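Local atomic coordinates of argonaute (PDB entry 5G5S), a protein that uses short single-stranded DNA guides to recognise complementary target DNA and cut it, possibly in defence against invading genetic elements. Residues 475-478 against 479-482; 481-485 against 486-490. One frame throughout, in Å; residues are numbered along the deposited sequence.

Interaction 1. Residues 475-478 against 479-482; sequences TNNL and LIQI
Ile480 lays its CD1 methyl against the amide of Asn476, one helical turn back, with 3.4 Å between Ile480 CD1 and Asn476 ND2. The ethyl branch of Ile480 gets there by turning back along the helix, CG1 anti to its own carbonyl carbon (chi1 -72°), which also rests Ile480 CG1 on Asn476 O at 3.3 Å. The side-chain amide of Asn476 is held at both ends by backbone: OD1 accepts from Phe333 N, and ND2 donates to Thr329 O. A neighbouring amide, Asn477, lies alongside Ile480 and points the same way, its OD1 taking a hydrogen bond from Arg678 NH1. Leu478 and Ile482 meet on another flank, where Ile482 CD1 touches Leu478 CG at 3.9 Å; they pack on Leu431 and Phe429 of strand 428-434, respectively. Beneath the side chains run four consecutive i to i+4 backbone bonds, from Leu479 N to Thr475 O at 3.0 Å through Ile482 N to Leu478 O at 3.0 Å. The end of Gln481, a guide-contacting residue, leads off from the preceding turn, and its OE1 accepts from Leu673 N. This is a regular, buried alpha-helix of the Mid domain, with one flank on the parallel sheet and Gln481 at the guide-binding site.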
loop_
_atom_site.group_PDB
_atom_site.type_symbol
_atom_site.label_atom_id
_atom_site.label_comp_id
_atom_site.label_asym_id
_atom_site.label_seq_id
_atom_site.Cartn_x
_atom_site.Cartn_y
_atom_site.Cartn_z
ATOM N N THR A 475 23.083 -9.870 -7.390
ATOM C CA THR A 475 22.843 -11.159 -8.039
ATOM C C THR A 475 21.917 -12.002 -7.159
ATOM O O THR A 475 20.942 -12.564 -7.662
ATOM C CB THR A 475 24.163 -11.847 -8.382
ATOM O OG1 THR A 475 24.909 -10.995 -9.249
ATOM C CG2 THR A 475 23.957 -13.191 -9.056
ATOM N N ASN A 476 22.215 -12.047 -5.843
ATOM C CA ASN A 476 21.440 -12.735 -4.817
ATOM C C ASN A 476 19.997 -12.167 -4.792
ATOM O O ASN A 476 19.045 -12.945 -4.855
ATOM C CB ASN A 476 22.132 -12.585 -3.449
ATOM C CG ASN A 476 21.387 -13.204 -2.289
ATOM O OD1 ASN A 476 21.404 -14.422 -2.087
ATOM N ND2 ASN A 476 20.751 -12.372 -1.478
ATOM N N ASN A 477 19.848 -10.819 -4.795
ATOM C CA ASN A 477 18.545 -10.152 -4.797
ATOM C C ASN A 477 17.763 -10.364 -6.082
ATOM O O ASN A 477 16.538 -10.442 -6.044
ATOM C CB ASN A 477 18.679 -8.665 -4.487
ATOM C CG ASN A 477 19.043 -8.367 -3.058
ATOM O OD1 ASN A 477 18.894 -9.198 -2.159
ATOM N ND2 ASN A 477 19.513 -7.158 -2.817
ATOM N N LEU A 478 18.463 -10.452 -7.211
ATOM C CA LEU A 478 17.853 -10.688 -8.514
ATOM C C LEU A 478 17.284 -12.095 -8.552
ATOM O O LEU A 478 16.158 -12.272 -9.000
ATOM C CB LEU A 478 18.878 -10.474 -9.654
ATOM C CG LEU A 478 18.419 -10.836 -11.076
ATOM C CD1 LEU A 478 17.260 -9.949 -11.531
ATOM C CD2 LEU A 478 19.586 -10.788 -12.064
ATOM N N LEU A 479 18.051 -13.087 -8.064
ATOM C CA LEU A 479 17.613 -14.478 -8.013
ATOM C C LEU A 479 16.443 -14.683 -7.061
ATOM O O LEU A 479 15.529 -15.420 -7.418
ATOM C CB LEU A 479 18.777 -15.456 -7.755
ATOM C CG LEU A 479 19.770 -15.614 -8.918
ATOM C CD1 LEU A 479 20.994 -16.400 -8.497
ATOM C CD2 LEU A 479 19.103 -16.260 -10.146
ATOM N N ILE A 480 16.421 -13.963 -5.902
ATOM C CA ILE A 480 15.320 -13.999 -4.930
ATOM C C ILE A 480 14.020 -13.570 -5.623
ATOM O O ILE A 480 12.998 -14.253 -5.507
ATOM C CB ILE A 480 15.611 -13.121 -3.670
ATOM C CG1 ILE A 480 16.685 -13.777 -2.772
ATOM C CG2 ILE A 480 14.310 -12.860 -2.871
ATOM C CD1 ILE A 480 17.371 -12.848 -1.818
ATOM N N GLN A 481 14.087 -12.451 -6.366
ATOM C CA GLN A 481 12.946 -11.902 -7.084
ATOM C C GLN A 481 12.471 -12.786 -8.229
ATOM O O GLN A 481 11.262 -12.927 -8.397
ATOM C CB GLN A 481 13.189 -10.445 -7.506
ATOM C CG GLN A 481 11.883 -9.736 -7.846
ATOM C CD GLN A 481 11.890 -8.264 -7.579
ATOM O OE1 GLN A 481 12.461 -7.777 -6.605
ATOM N NE2 GLN A 481 11.171 -7.535 -8.410
ATOM N N ILE A 482 13.410 -13.431 -8.966
ATOM C CA ILE A 482 13.112 -14.367 -10.057
ATOM C C ILE A 482 12.333 -15.576 -9.510
ATOM O O ILE A 482 11.318 -15.962 -10.102
ATOM C CB ILE A 482 14.398 -14.759 -10.843
ATOM C CG1 ILE A 482 14.880 -13.584 -11.728
ATOM C CG2 ILE A 482 14.202 -16.043 -11.667
ATOM C CD1 ILE A 482 16.274 -13.787 -12.495
#

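Interaction 2. Residues 481-485 against 486-490; sequences QIMGK and LGIKY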
loop_
_atom_site.group_PDB
_atom_site.type_symbol
_atom_site.label_atom_id
_atom_site.label_comp_id
_atom_site.label_asym_id
_atom_site.label_seq_id
_atom_site.Cartn_x
_atom_site.Cartn_y
_atom_site.Cartn_z
ATOM N N GLN A 481 14.087 -12.451 -6.366
ATOM C CA GLN A 481 12.946 -11.902 -7.084
ATOM C C GLN A 481 12.471 -12.786 -8.229
ATOM O O GLN A 481 11.262 -12.927 -8.397
ATOM C CB GLN A 481 13.189 -10.445 -7.506
ATOM C CG GLN A 481 11.883 -9.736 -7.846
ATOM C CD GLN A 481 11.890 -8.264 -7.579
ATOM O OE1 GLN A 481 12.461 -7.777 -6.605
ATOM N NE2 GLN A 481 11.171 -7.535 -8.410
ATOM N N ILE A 482 13.410 -13.431 -8.966
ATOM C CA ILE A 482 13.112 -14.367 -10.057
ATOM C C ILE A 482 12.333 -15.576 -9.510
ATOM O O ILE A 482 11.318 -15.962 -10.102
ATOM C CB ILE A 482 14.398 -14.759 -10.843
ATOM C CG1 ILE A 482 14.880 -13.584 -11.728
ATOM C CG2 ILE A 482 14.202 -16.043 -11.667
ATOM C CD1 ILE A 482 16.274 -13.787 -12.495
ATOM N N MET A 483 12.788 -16.141 -8.365
ATOM C CA MET A 483 12.132 -17.265 -7.666
ATOM C C MET A 483 10.686 -16.923 -7.307
ATOM O O MET A 483 9.795 -17.742 -7.534
ATOM C CB MET A 483 12.906 -17.675 -6.388
ATOM C CG MET A 483 14.316 -18.206 -6.637
ATOM S SD MET A 483 14.440 -19.691 -7.656
ATOM C CE MET A 483 14.930 -18.972 -9.210
ATOM N N GLY A 484 10.476 -15.715 -6.768
ATOM C CA GLY A 484 9.162 -15.200 -6.386
ATOM C C GLY A 484 8.233 -15.072 -7.576
ATOM O O GLY A 484 7.078 -15.480 -7.508
ATOM N N LYS A 485 8.746 -14.532 -8.681
ATOM C CA LYS A 485 8.027 -14.360 -9.939
ATOM C C LYS A 485 7.703 -15.696 -10.573
ATOM O O LYS A 485 6.744 -15.785 -11.331
ATOM C CB LYS A 485 8.795 -13.431 -10.900
ATOM C CG LYS A 485 8.868 -11.990 -10.362
ATOM C CD LYS A 485 9.135 -10.959 -11.436
ATOM C CE LYS A 485 7.880 -10.411 -12.044
ATOM N NZ LYS A 485 8.136 -9.130 -12.750
ATOM N N LEU A 486 8.457 -16.750 -10.218
ATOM C CA LEU A 486 8.184 -18.099 -10.722
ATOM C C LEU A 486 7.400 -18.968 -9.720
ATOM O O LEU A 486 7.278 -20.179 -9.916
ATOM C CB LEU A 486 9.460 -18.797 -11.233
ATOM C CG LEU A 486 10.101 -18.200 -12.492
ATOM C CD1 LEU A 486 11.546 -18.620 -12.606
ATOM C CD2 LEU A 486 9.326 -18.569 -13.760
ATOM N N GLY A 487 6.847 -18.320 -8.682
ATOM C CA GLY A 487 6.058 -18.939 -7.619
ATOM C C GLY A 487 6.791 -20.001 -6.831
ATOM O O GLY A 487 6.164 -20.889 -6.256
ATOM N N ILE A 488 8.124 -19.929 -6.807
ATOM C CA ILE A 488 8.957 -20.887 -6.081
ATOM C C ILE A 488 8.954 -20.538 -4.590
ATOM O O ILE A 488 9.308 -19.424 -4.215
ATOM C CB ILE A 488 10.386 -21.023 -6.707
ATOM C CG1 ILE A 488 10.292 -21.624 -8.128
ATOM C CG2 ILE A 488 11.313 -21.872 -5.816
ATOM C CD1 ILE A 488 11.501 -21.417 -9.054
ATOM N N LYS A 489 8.529 -21.495 -3.755
ATOM C CA LYS A 489 8.466 -21.360 -2.299
ATOM C C LYS A 489 9.849 -21.696 -1.776
ATOM O O LYS A 489 10.091 -22.820 -1.346
ATOM C CB LYS A 489 7.410 -22.326 -1.710
ATOM C CG LYS A 489 5.991 -21.826 -1.805
ATOM C CD LYS A 489 5.342 -22.127 -3.131
ATOM C CE LYS A 489 4.359 -21.046 -3.489
ATOM N NZ LYS A 489 3.781 -21.310 -4.820
ATOM N N TYR A 490 10.775 -20.741 -1.871
ATOM C CA TYR A 490 12.157 -20.980 -1.465
ATOM C C TYR A 490 12.350 -21.139 0.047
ATOM O O TYR A 490 12.855 -22.169 0.503
ATOM C CB TYR A 490 13.113 -19.938 -2.064
ATOM C CG TYR A 490 14.387 -20.558 -2.577
ATOM C CD1 TYR A 490 15.348 -21.055 -1.698
ATOM C CD2 TYR A 490 14.619 -20.691 -3.941
ATOM C CE1 TYR A 490 16.516 -21.653 -2.167
ATOM C CE2 TYR A 490 15.792 -21.267 -4.421
ATOM C CZ TYR A 490 16.735 -21.755 -3.531
ATOM O OH TYR A 490 17.881 -22.346 -3.996
#
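Met483 sets CG anti to its carbonyl carbon (chi1 -63°) and then bends again at chi2 (-61°), carrying its sulfur to Ile488, whose N closes the Schellman motif that ends the helix, and to Tyr490 further on. Gly487, with positive phi, is the C-prime residue. The motif's two bonds differ in approach: Ile488 N reaches Met483 O at 2.8 Å, moderately tilted from the carbonyl plane, whereas Gly487 N comes to Gly484 O at 3.1 Å from well above the Gly484 carbonyl plane. Leu486 N makes weak hydrogen bonds to both Ile482 O and Met483 O. On the side of the sheet, Leu486 runs beside Ile482 in the same direction, its CD1 3.8 Å from Ile482 CG2, and both lean on Phe398 of strand 397-407. The end of Lys485 leads off toward an inferred divalent-metal site; here its NZ forms a salt bridge with the C-terminal carboxylate of Ile715 and a hydrogen bond to Ser458 O. Tyr490 turns back toward the helix; its OH is hydrogen-bonded to Tyr344 O, and Phe333 meets its ring edge-to-face. Met483 makes a Met-aromatic contact with it: SD lies at the ring's edge, 5.0 Å from the centroid, while Met483 CG touches Tyr490 CD2 at 3.7 Å.

Overall arrangement
Both contacts use helix 473-485 of the Mid domain and follow one another along the chain, their centres 9 Å apart. Interaction 1 covers the regular turns; interaction 2 takes over at Gln481 and Ile482, which the two share, and carries the chain out of the helix into the loop before strand 492-493. One flank of the helix packs against the four-stranded parallel sheet, with strand 428-434 under interaction 1 and strands 397-407 and 456-462 under interaction 2. Gln481 and Lys485, one turn apart, both approach Gln459 and the C-terminal Ile715, so the last turns of this helix probably help form the site that receives the phosphorylated 5' end of the guide.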